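PDB 7LT2: Mab-21 domain-containing protein from Tribolium castaneum, which senses double-stranded RNA in the cytoplasm and joins ATP and GTP into the second messenger cyclic GMP-AMP in antiviral innate immunity. Local coordinates for residues A[278-283]-A[330-335]; A[285-290]-A[320-325]; A[314-319]-A[341-346]; A[263-268]-A[307-312]. One frame throughout, in Å; residues are numbered along the deposited sequence.

Overall arrangement
All four contacts belong to the helical Mab-21 HhH/H2TH-like region. Interactions 1 and 2, with centres about 10 Å apart, fix two successive parts of helix 278-291 to one long loop, whose two segments are tied together by the hydrogen bond from Leu331 N to Ile321 O (2.9 Å). That loop links helices 301-318 and 337-354, which interaction 3 pairs close to where the loop leaves. Interaction 4 joins the middle of helix 301-318, just before interaction 3, to helix 258-272, its centre about 13 Å from that of interaction 3. Residues 278-282 and Lys266 probably contact ATP, as in related enzymes, whereas the Glu290 side chain of interaction 2 lies about 5 Å from the bound manganese.

Interaction 1: residues A[278-283]-A[330-335]; sequences SYYIKT and NLIGHL
Tyr280, on helix 278-291, lays its ring against Leu331 and Ile332 of the loop. Chi1 of -52° sets CG beside the backbone N, and the side chain crosses both obliquely. One side of the ring meets Leu331: CD1 and CE1 of Tyr280 are each 3.8 Å from Leu331 CB, while the carbonyl carbon of Leu331 lies over that face near its rim. On the same side but at the other rim, CG2 of Ile332 approaches Tyr280 CD2, at 3.4 Å. Beyond them the phenol and the imidazole of His334 meet tip to tip, with Tyr280 OH 3.2 Å from His334 CE1 and close to the imidazole plane.

Leu331 also extends CD1 into the angle between Thr283 and Tyr279, reaching Thr283 OG1 at 3.3 Å. A threonine suits this apolar neighbour because its hydroxyl is already engaged, donating to Tyr279 O over 2.8 Å; the backbone N of Thr283 reaches the same oxygen from the opposite face of its plane. Asn330 OD1 accepts from Ile332 N, an Asx turn, and from Ile321 N, tying two parts of the loop. The phenol of Tyr279 is held elsewhere, by Glu248 of the probable ATP site.

Chemically, then, dispersion forces hold the rings and branched aliphatic chains, and a water that donates to Leu331 O and also bonds Tyr280 OH lets the ring keep a polar tip beside the loop backbone.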
# COMPACT_ATOMS: atom_id res chain seq x y z
N SER A 278 -2.96 -3.37 9.77
CA SER A 278 -2.63 -1.94 9.74
C SER A 278 -3.65 -1.14 8.95
O SER A 278 -3.97 -0.00 9.32
CB SER A 278 -1.23 -1.74 9.16
OG SER A 278 -0.24 -2.31 10.02
N TYR A 279 -4.19 -1.70 7.86
CA TYR A 279 -5.15 -0.93 7.07
C TYR A 279 -6.43 -0.65 7.86
O TYR A 279 -7.13 0.32 7.57
CB TYR A 279 -5.49 -1.65 5.77
CG TYR A 279 -6.36 -0.82 4.83
CD1 TYR A 279 -5.85 0.33 4.22
CD2 TYR A 279 -7.67 -1.17 4.57
CE1 TYR A 279 -6.64 1.09 3.36
CE2 TYR A 279 -8.46 -0.42 3.72
CZ TYR A 279 -7.95 0.72 3.12
OH TYR A 279 -8.75 1.45 2.27
N TYR A 280 -6.74 -1.49 8.85
CA TYR A 280 -7.92 -1.23 9.67
C TYR A 280 -7.71 0.01 10.53
O TYR A 280 -8.65 0.79 10.76
CB TYR A 280 -8.25 -2.44 10.56
CG TYR A 280 -8.37 -3.76 9.82
CD1 TYR A 280 -8.53 -3.80 8.44
CD2 TYR A 280 -8.33 -4.96 10.51
CE1 TYR A 280 -8.63 -5.01 7.77
CE2 TYR A 280 -8.44 -6.17 9.85
CZ TYR A 280 -8.59 -6.19 8.48
OH TYR A 280 -8.70 -7.39 7.81
N ILE A 281 -6.48 0.22 11.01
CA ILE A 281 -6.17 1.44 11.75
C ILE A 281 -6.18 2.64 10.81
O ILE A 281 -6.74 3.70 11.15
CB ILE A 281 -4.81 1.30 12.47
CG1 ILE A 281 -4.91 0.23 13.56
CG2 ILE A 281 -4.38 2.63 13.07
CD1 ILE A 281 -3.56 -0.19 14.11
N LYS A 282 -5.58 2.50 9.63
CA LYS A 282 -5.65 3.57 8.63
C LYS A 282 -7.09 3.94 8.33
O LYS A 282 -7.44 5.12 8.25
CB LYS A 282 -4.93 3.13 7.35
CG LYS A 282 -4.72 4.25 6.33
CD LYS A 282 -4.22 3.70 5.00
CE LYS A 282 -3.93 4.83 4.00
NZ LYS A 282 -3.64 4.29 2.64
N THR A 283 -7.96 2.92 8.20
CA THR A 283 -9.37 3.16 7.90
C THR A 283 -10.05 3.94 9.02
O THR A 283 -10.85 4.84 8.77
CB THR A 283 -10.09 1.83 7.66
OG1 THR A 283 -9.53 1.20 6.50
CG2 THR A 283 -11.58 2.06 7.45
N ASN A 330 -17.52 -4.68 6.20
CA ASN A 330 -16.96 -4.53 7.55
C ASN A 330 -15.58 -5.18 7.56
O ASN A 330 -15.45 -6.40 7.47
CB ASN A 330 -17.89 -5.16 8.59
CG ASN A 330 -17.33 -5.08 10.01
OD1 ASN A 330 -16.29 -4.47 10.27
ND2 ASN A 330 -18.05 -5.69 10.94
N LEU A 331 -14.54 -4.35 7.66
CA LEU A 331 -13.17 -4.84 7.52
C LEU A 331 -12.80 -5.85 8.60
O LEU A 331 -11.92 -6.68 8.39
CB LEU A 331 -12.19 -3.66 7.55
CG LEU A 331 -12.29 -2.69 6.38
CD1 LEU A 331 -11.21 -1.61 6.48
CD2 LEU A 331 -12.20 -3.43 5.05
N ILE A 332 -13.45 -5.80 9.76
CA ILE A 332 -13.18 -6.76 10.82
C ILE A 332 -14.38 -7.67 11.06
O ILE A 332 -14.48 -8.30 12.11
CB ILE A 332 -12.75 -6.05 12.12
CG1 ILE A 332 -13.82 -5.06 12.59
CG2 ILE A 332 -11.42 -5.37 11.94
CD1 ILE A 332 -13.50 -4.42 13.93
N GLY A 333 -15.29 -7.76 10.09
CA GLY A 333 -16.44 -8.65 10.22
C GLY A 333 -16.07 -10.11 10.35
O GLY A 333 -16.88 -10.90 10.85
N HIS A 334 -14.87 -10.49 9.92
CA HIS A 334 -14.42 -11.87 9.99
C HIS A 334 -13.74 -12.23 11.31
O HIS A 334 -13.50 -13.41 11.56
CB HIS A 334 -13.45 -12.16 8.84
CG HIS A 334 -12.21 -11.33 8.87
ND1 HIS A 334 -12.21 -9.98 8.57
CD2 HIS A 334 -10.93 -11.64 9.19
CE1 HIS A 334 -10.98 -9.51 8.69
NE2 HIS A 334 -10.19 -10.49 9.07
N LEU A 335 -13.45 -11.25 12.16
CA LEU A 335 -12.78 -11.53 13.43
C LEU A 335 -13.79 -11.92 14.50
O LEU A 335 -14.90 -11.37 14.56
CB LEU A 335 -11.97 -10.32 13.89
CG LEU A 335 -10.79 -9.95 13.00
CD1 LEU A 335 -10.09 -8.72 13.54
CD2 LEU A 335 -9.81 -11.12 12.89
O HOH W 1 -11.07 -7.21 5.73
O HOH W 2 -7.84 -9.94 9.36

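Interaction 2: residues A[285-290]-A[320-325]; sequences FLHIIE and SIPYYW
His287 links helix 278-291 to the loop by donating NE2-H to the carbonyl oxygen of Pro322. The bond is short, 2.8 Å from NE2 to O, and nearly straight at 174°; the acceptor lies in the imidazole plane, although the ring nitrogen is somewhat tilted from the carbonyl plane. Chi1 of -70° puts CG beside the backbone N; the side chain and that of Tyr324 then run past each other in opposite directions. The acceptor is a backbone carbonyl, which any residue could offer; the proline ring adds looser contacts, its CB and CD each 4.2 Å from His287 NE2.

Tyr324 buries more area here than any other residue of the two segments. Its CG is anti to the backbone N (chi1 178°), and its ring presents an edge to the face of His287 in a T-shaped pair with centroids 5.5 Å apart. The same ring turns a face to Leu286, whose CB makes a CH-pi contact 3.9 Å from the Tyr324 centroid; CD1 of Leu286 reaches farther back, 3.8 Å from Tyr324 CB. At the far end, a water bonds Tyr324 OH and donates to Leu286 O, each at 2.8 Å, satisfying a carbonyl that also receives the helical bond from Glu290 N. Arg211 makes a cation-pi contact with the Tyr324 ring.

Ile289 and Glu290 belong, with Lys292, to the manganese site seen at this helix end. The arrangement thus joins helix 278-291 to the loop following helix 301-318 within the helical Mab-21 HhH/H2TH-like domain, next to its bound metal.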
# COMPACT_ATOMS: atom_id res chain seq x y z
N PHE A 285 -8.69 6.10 10.91
CA PHE A 285 -8.27 7.50 10.79
C PHE A 285 -8.95 8.20 9.62
O PHE A 285 -9.24 9.40 9.71
CB PHE A 285 -6.75 7.61 10.68
CG PHE A 285 -6.07 7.70 12.02
CD1 PHE A 285 -5.85 6.55 12.78
CD2 PHE A 285 -5.68 8.93 12.54
CE1 PHE A 285 -5.24 6.63 14.02
CE2 PHE A 285 -5.07 9.02 13.78
CZ PHE A 285 -4.85 7.87 14.52
N LEU A 286 -9.23 7.49 8.52
CA LEU A 286 -10.03 8.09 7.45
C LEU A 286 -11.41 8.51 7.97
O LEU A 286 -11.89 9.60 7.64
CB LEU A 286 -10.18 7.12 6.27
CG LEU A 286 -8.92 6.75 5.49
CD1 LEU A 286 -9.25 5.73 4.42
CD2 LEU A 286 -8.28 7.98 4.87
N HIS A 287 -12.04 7.67 8.78
CA HIS A 287 -13.31 8.04 9.39
C HIS A 287 -13.15 9.23 10.33
O HIS A 287 -14.00 10.13 10.35
CB HIS A 287 -13.92 6.85 10.13
CG HIS A 287 -14.39 5.77 9.23
ND1 HIS A 287 -15.38 5.97 8.28
CD2 HIS A 287 -14.02 4.47 9.11
CE1 HIS A 287 -15.60 4.84 7.63
NE2 HIS A 287 -14.79 3.92 8.11
N ILE A 288 -12.08 9.24 11.12
CA ILE A 288 -11.85 10.35 12.04
C ILE A 288 -11.61 11.65 11.28
O ILE A 288 -12.10 12.72 11.68
CB ILE A 288 -10.68 10.03 12.99
CG1 ILE A 288 -11.04 8.86 13.91
CG2 ILE A 288 -10.32 11.25 13.83
CD1 ILE A 288 -9.93 8.46 14.83
N ILE A 289 -10.87 11.58 10.16
CA ILE A 289 -10.70 12.76 9.32
C ILE A 289 -12.05 13.31 8.87
O ILE A 289 -12.27 14.53 8.87
CB ILE A 289 -9.81 12.43 8.10
CG1 ILE A 289 -8.35 12.29 8.50
CG2 ILE A 289 -9.96 13.50 7.01
CD1 ILE A 289 -7.50 11.65 7.42
N GLU A 290 -12.96 12.42 8.48
CA GLU A 290 -14.27 12.86 8.02
C GLU A 290 -15.08 13.49 9.15
O GLU A 290 -15.82 14.46 8.94
CB GLU A 290 -15.03 11.68 7.40
CG GLU A 290 -16.49 11.96 7.05
CD GLU A 290 -16.66 12.99 5.94
OE1 GLU A 290 -15.67 13.34 5.26
OE2 GLU A 290 -17.80 13.46 5.73
N SER A 320 -16.93 -3.18 14.48
CA SER A 320 -17.21 -2.77 13.11
C SER A 320 -16.25 -1.67 12.70
O SER A 320 -16.17 -0.63 13.37
CB SER A 320 -18.66 -2.30 12.96
OG SER A 320 -18.88 -1.75 11.67
N ILE A 321 -15.50 -1.90 11.63
CA ILE A 321 -14.73 -0.86 10.96
C ILE A 321 -15.17 -0.86 9.50
O ILE A 321 -14.64 -1.64 8.70
CB ILE A 321 -13.22 -1.08 11.10
CG1 ILE A 321 -12.81 -1.12 12.57
CG2 ILE A 321 -12.45 0.03 10.36
CD1 ILE A 321 -11.32 -1.36 12.79
N PRO A 322 -16.14 -0.03 9.13
CA PRO A 322 -16.60 -0.02 7.73
C PRO A 322 -15.47 0.39 6.80
O PRO A 322 -14.72 1.33 7.08
CB PRO A 322 -17.73 1.01 7.73
CG PRO A 322 -18.17 1.10 9.16
CD PRO A 322 -16.94 0.87 9.98
N TYR A 323 -15.32 -0.37 5.72
CA TYR A 323 -14.50 0.07 4.60
C TYR A 323 -14.88 1.50 4.24
O TYR A 323 -16.06 1.81 4.07
CB TYR A 323 -14.70 -0.89 3.42
CG TYR A 323 -13.88 -0.64 2.18
CD1 TYR A 323 -12.54 -0.26 2.25
CD2 TYR A 323 -14.44 -0.82 0.92
CE1 TYR A 323 -11.80 -0.05 1.10
CE2 TYR A 323 -13.71 -0.61 -0.23
CZ TYR A 323 -12.40 -0.22 -0.14
OH TYR A 323 -11.68 -0.02 -1.30
N TYR A 324 -13.89 2.38 4.18
CA TYR A 324 -14.18 3.81 4.05
C TYR A 324 -14.90 4.12 2.74
O TYR A 324 -15.71 5.05 2.68
CB TYR A 324 -12.89 4.61 4.15
CG TYR A 324 -13.07 6.10 3.99
CD1 TYR A 324 -13.65 6.86 5.00
CD2 TYR A 324 -12.66 6.75 2.84
CE1 TYR A 324 -13.82 8.23 4.86
CE2 TYR A 324 -12.82 8.12 2.69
CZ TYR A 324 -13.41 8.85 3.70
OH TYR A 324 -13.57 10.21 3.56
N TRP A 325 -14.61 3.35 1.69
CA TRP A 325 -15.15 3.62 0.36
C TRP A 325 -16.41 2.83 0.04
O TRP A 325 -17.11 3.19 -0.92
CB TRP A 325 -14.07 3.34 -0.69
CG TRP A 325 -12.84 4.14 -0.44
CD1 TRP A 325 -11.69 3.72 0.16
CD2 TRP A 325 -12.64 5.52 -0.76
NE1 TRP A 325 -10.78 4.75 0.23
CE2 TRP A 325 -11.34 5.87 -0.33
CE3 TRP A 325 -13.43 6.50 -1.38
CZ2 TRP A 325 -10.81 7.15 -0.50
CZ3 TRP A 325 -12.91 7.77 -1.55
CH2 TRP A 325 -11.61 8.09 -1.11
O HOH W 3 -11.66 11.17 5.30

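Interaction 3: residues A[314-319]-A[341-346]; sequences EFIADQ and NNISNR
Ile316 and Ser344 meet where helix 314-318 runs roughly antiparallel to helix 341-346, at 151° with the short axes 8.5 Å apart. Each buries about 50 Å² against the other segment, an equal share between a branched aliphatic chain and a small polar one. CG2 of Ile316, anti to the backbone N, rests 4.0 Å from Ser344 CB and much the same distance from Ser344 N. The same methyl also comes within 4.2 Å of Ile343 CG2, extending the apolar strip on the buried side.

Serine suits this place because it is small. Ala317 lies just across from it, CA to CA 5.4 Å, and two such slight side chains let the backbones come this close. The serine OG, likewise anti to its backbone N (chi1 -180°), lies 3.4 Å from Ala317 CB and finds its polar partner in Asn313, one turn earlier in helix 301-318.

Asn341 is the third major contributor. Its OD1 takes a weak hydrogen bond from Gln319 NE2, 3.0 Å long but bent to 122°, and the two amide planes are inclined by about half a right angle. Gln319 is the first residue beyond the helix to leave helical geometry: its positive phi and two bonds back into the last turn form a Schellman motif, from which the extended side chain crosses toward Asn341.

The contact therefore pairs the C-terminal end of helix 301-318 with the N-terminal half of helix 337-354. Ile276 packs on Ile316, His273 and Asn275 on Ile343, bringing the loop between helices 258-272 and 278-291 against this pair.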
# COMPACT_ATOMS: atom_id res chain seq x y z
N GLU A 314 -13.34 2.47 20.38
CA GLU A 314 -14.78 2.38 20.19
C GLU A 314 -15.14 1.59 18.93
O GLU A 314 -16.14 0.86 18.92
CB GLU A 314 -15.40 3.78 20.13
CG GLU A 314 -15.25 4.58 21.41
CD GLU A 314 -16.00 3.97 22.58
OE1 GLU A 314 -16.89 3.13 22.35
OE2 GLU A 314 -15.70 4.34 23.74
N PHE A 315 -14.36 1.74 17.86
CA PHE A 315 -14.55 0.91 16.68
C PHE A 315 -14.37 -0.56 17.01
O PHE A 315 -15.18 -1.41 16.61
CB PHE A 315 -13.58 1.32 15.57
CG PHE A 315 -14.02 2.52 14.77
CD1 PHE A 315 -14.88 2.38 13.69
CD2 PHE A 315 -13.55 3.79 15.08
CE1 PHE A 315 -15.27 3.48 12.94
CE2 PHE A 315 -13.94 4.89 14.34
CZ PHE A 315 -14.80 4.73 13.27
N ILE A 316 -13.30 -0.89 17.73
CA ILE A 316 -13.03 -2.28 18.08
C ILE A 316 -14.13 -2.83 18.98
O ILE A 316 -14.64 -3.93 18.76
CB ILE A 316 -11.65 -2.40 18.75
CG1 ILE A 316 -10.54 -1.94 17.81
CG2 ILE A 316 -11.39 -3.83 19.21
CD1 ILE A 316 -10.39 -2.81 16.58
N ALA A 317 -14.52 -2.06 20.00
CA ALA A 317 -15.59 -2.48 20.90
C ALA A 317 -16.89 -2.69 20.14
O ALA A 317 -17.62 -3.66 20.39
CB ALA A 317 -15.78 -1.46 22.01
N ASP A 318 -17.21 -1.79 19.21
CA ASP A 318 -18.39 -1.94 18.37
C ASP A 318 -18.25 -3.09 17.38
O ASP A 318 -19.25 -3.48 16.76
CB ASP A 318 -18.66 -0.63 17.63
CG ASP A 318 -20.02 -0.59 16.96
OD1 ASP A 318 -21.04 -0.82 17.65
OD2 ASP A 318 -20.08 -0.31 15.74
N GLN A 319 -17.05 -3.64 17.22
CA GLN A 319 -16.78 -4.76 16.33
C GLN A 319 -17.13 -4.44 14.88
O GLN A 319 -17.55 -5.31 14.11
CB GLN A 319 -17.49 -6.03 16.81
CG GLN A 319 -17.10 -6.40 18.24
CD GLN A 319 -17.71 -7.70 18.73
OE1 GLN A 319 -18.41 -8.39 17.99
NE2 GLN A 319 -17.43 -8.03 19.98
N ASN A 341 -13.39 -8.49 21.76
CA ASN A 341 -13.65 -8.13 23.15
C ASN A 341 -12.35 -8.05 23.95
O ASN A 341 -12.12 -7.10 24.70
CB ASN A 341 -14.61 -9.13 23.80
CG ASN A 341 -16.05 -8.94 23.35
OD1 ASN A 341 -16.41 -7.91 22.77
ND2 ASN A 341 -16.89 -9.93 23.62
N ASN A 342 -11.48 -9.06 23.80
CA ASN A 342 -10.22 -9.06 24.53
C ASN A 342 -9.34 -7.88 24.12
O ASN A 342 -8.71 -7.25 24.98
CB ASN A 342 -9.47 -10.37 24.30
CG ASN A 342 -10.15 -11.56 24.96
OD1 ASN A 342 -10.95 -11.41 25.89
ND2 ASN A 342 -9.82 -12.75 24.49
N ILE A 343 -9.28 -7.58 22.83
CA ILE A 343 -8.44 -6.48 22.38
C ILE A 343 -8.98 -5.15 22.90
O ILE A 343 -8.22 -4.30 23.38
CB ILE A 343 -8.31 -6.49 20.84
CG1 ILE A 343 -7.54 -7.74 20.40
CG2 ILE A 343 -7.59 -5.23 20.35
CD1 ILE A 343 -7.53 -7.95 18.90
N SER A 344 -10.30 -4.96 22.83
CA SER A 344 -10.90 -3.73 23.35
C SER A 344 -10.66 -3.58 24.85
O SER A 344 -10.41 -2.48 25.34
CB SER A 344 -12.39 -3.69 23.03
OG SER A 344 -12.97 -2.49 23.52
N ASN A 345 -10.75 -4.69 25.60
CA ASN A 345 -10.46 -4.63 27.03
C ASN A 345 -9.00 -4.28 27.29
O ASN A 345 -8.70 -3.51 28.21
CB ASN A 345 -10.83 -5.96 27.70
CG ASN A 345 -12.33 -6.20 27.73
OD1 ASN A 345 -13.13 -5.28 27.62
ND2 ASN A 345 -12.71 -7.46 27.90
N ARG A 346 -8.09 -4.86 26.50
CA ARG A 346 -6.67 -4.50 26.56
C ARG A 346 -6.49 -2.99 26.41
O ARG A 346 -5.83 -2.35 27.24
CB ARG A 346 -5.91 -5.20 25.44
CG ARG A 346 -5.16 -6.46 25.80
CD ARG A 346 -4.16 -6.69 24.68
NE ARG A 346 -3.66 -8.06 24.61
CZ ARG A 346 -2.44 -8.43 25.00
NH1 ARG A 346 -1.59 -7.56 25.53
NH2 ARG A 346 -2.07 -9.69 24.84
O HOH W 4 -17.41 -5.50 22.49

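Interaction 4: residues A[263-268]-A[307-312]; sequences KLIKKL and TTLREY
Ile265 and Leu309 mark the nearest backbone approach, 6.9 Å from CA to CA, between helices 263-268 and 307-312, whose short axes are 10.7 Å apart and cross at -50°. Ile265 does most of the filling, its two branches serving different partners. CG2, anti to the backbone N, is set over the face of Tyr312 in a CH-pi contact, 4.2 Å from the ring centroid. CD1, at the end of the other branch, reaches between Thr308 and Leu309, lying 3.6 Å from Thr308 OG1 and 3.8 Å from Leu309 N. A beta-branched residue suits the spot because it can address an aromatic face and a helix backbone together.

One turn on, Leu268 and Leu309 cross at about a right angle, their CD2 and CD1 methyls respectively 3.8 Å apart. Leu309 sets CG anti to its backbone N (chi1 177°), and its CD1 goes on to meet Leu268.

Polar groups in this buried contact are satisfied elsewhere: the Thr308 hydroxyl bonds to Val304 O within its own helix, so it can tolerate a methyl beside it, and Tyr312 OH bonds to His273.

Around the pair, helix 278-291 closes one side, with Phe285 touching both Ile265 and Thr308 and Ile281 touching Tyr312. Helix 337-354 contributes Ile350 against Leu268, Ile351 against Leu309 and Ile347 against Tyr312, completing a core built from four helices.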
# COMPACT_ATOMS: atom_id res chain seq x y z
N LYS A 263 1.14 6.17 13.73
CA LYS A 263 2.26 5.26 13.95
C LYS A 263 2.39 4.87 15.41
O LYS A 263 2.73 3.72 15.71
CB LYS A 263 3.55 5.89 13.41
CG LYS A 263 3.61 5.88 11.87
CD LYS A 263 4.89 6.49 11.34
CE LYS A 263 4.80 8.01 11.30
NZ LYS A 263 5.97 8.61 10.59
N LEU A 264 2.08 5.79 16.33
CA LEU A 264 2.06 5.44 17.75
C LEU A 264 1.03 4.36 18.03
O LEU A 264 1.30 3.41 18.77
CB LEU A 264 1.78 6.68 18.60
CG LEU A 264 2.86 7.75 18.64
CD1 LEU A 264 2.30 9.07 19.16
CD2 LEU A 264 4.02 7.30 19.51
N ILE A 265 -0.16 4.48 17.43
CA ILE A 265 -1.18 3.45 17.62
C ILE A 265 -0.77 2.15 16.93
O ILE A 265 -0.96 1.06 17.49
CB ILE A 265 -2.55 3.96 17.12
CG1 ILE A 265 -3.03 5.10 18.03
CG2 ILE A 265 -3.57 2.82 17.07
CD1 ILE A 265 -4.33 5.74 17.58
N LYS A 266 -0.17 2.24 15.74
CA LYS A 266 0.30 1.02 15.08
C LYS A 266 1.39 0.34 15.89
O LYS A 266 1.47 -0.90 15.93
CB LYS A 266 0.80 1.33 13.66
CG LYS A 266 -0.31 1.61 12.65
CD LYS A 266 0.25 2.03 11.29
CE LYS A 266 1.05 0.91 10.65
NZ LYS A 266 1.42 1.20 9.22
N LYS A 267 2.26 1.13 16.54
CA LYS A 267 3.28 0.54 17.40
C LYS A 267 2.64 -0.20 18.57
O LYS A 267 3.06 -1.31 18.92
CB LYS A 267 4.23 1.63 17.91
CG LYS A 267 5.40 1.13 18.75
CD LYS A 267 6.40 0.36 17.90
CE LYS A 267 7.72 0.11 18.64
NZ LYS A 267 7.51 -0.70 19.86
N LEU A 268 1.61 0.40 19.17
CA LEU A 268 0.86 -0.27 20.23
C LEU A 268 0.21 -1.55 19.71
O LEU A 268 0.21 -2.58 20.40
CB LEU A 268 -0.20 0.68 20.78
CG LEU A 268 -1.08 0.20 21.94
CD1 LEU A 268 -0.22 -0.12 23.15
CD2 LEU A 268 -2.14 1.25 22.27
N THR A 307 -7.03 11.07 21.96
CA THR A 307 -8.40 11.12 21.44
C THR A 307 -8.62 10.08 20.36
O THR A 307 -9.64 9.38 20.36
CB THR A 307 -8.71 12.52 20.92
OG1 THR A 307 -8.73 13.43 22.02
CG2 THR A 307 -10.07 12.53 20.24
N THR A 308 -7.66 9.93 19.43
CA THR A 308 -7.83 8.94 18.37
C THR A 308 -7.71 7.52 18.92
O THR A 308 -8.36 6.61 18.42
CB THR A 308 -6.84 9.16 17.23
OG1 THR A 308 -5.48 9.14 17.71
CG2 THR A 308 -7.11 10.49 16.52
N LEU A 309 -6.89 7.33 19.97
CA LEU A 309 -6.81 6.01 20.60
C LEU A 309 -8.15 5.62 21.22
O LEU A 309 -8.58 4.47 21.09
CB LEU A 309 -5.70 5.99 21.65
CG LEU A 309 -5.53 4.70 22.46
CD1 LEU A 309 -5.17 3.51 21.58
CD2 LEU A 309 -4.48 4.88 23.55
N ARG A 310 -8.81 6.57 21.90
CA ARG A 310 -10.13 6.30 22.46
C ARG A 310 -11.14 5.95 21.37
O ARG A 310 -11.94 5.02 21.54
CB ARG A 310 -10.61 7.52 23.25
CG ARG A 310 -9.83 7.78 24.53
CD ARG A 310 -10.40 8.99 25.26
NE ARG A 310 -9.57 9.38 26.40
CZ ARG A 310 -9.67 8.87 27.61
NH1 ARG A 310 -10.56 7.94 27.90
NH2 ARG A 310 -8.86 9.31 28.57
N GLU A 311 -11.12 6.69 20.25
CA GLU A 311 -12.08 6.45 19.18
C GLU A 311 -11.78 5.13 18.46
O GLU A 311 -12.70 4.40 18.07
CB GLU A 311 -12.10 7.64 18.20
CG GLU A 311 -13.30 8.57 18.39
CD GLU A 311 -14.61 7.89 18.06
OE1 GLU A 311 -14.84 7.62 16.87
OE2 GLU A 311 -15.39 7.63 19.01
N TYR A 312 -10.49 4.81 18.28
CA TYR A 312 -10.08 3.51 17.77
C TYR A 312 -10.63 2.38 18.63
O TYR A 312 -11.14 1.38 18.11
CB TYR A 312 -8.55 3.47 17.68
CG TYR A 312 -7.92 2.12 17.41
CD1 TYR A 312 -8.18 1.43 16.24
CD2 TYR A 312 -7.02 1.57 18.32
CE1 TYR A 312 -7.58 0.21 15.99
CE2 TYR A 312 -6.41 0.36 18.07
CZ TYR A 312 -6.70 -0.32 16.91
OH TYR A 312 -6.09 -1.53 16.67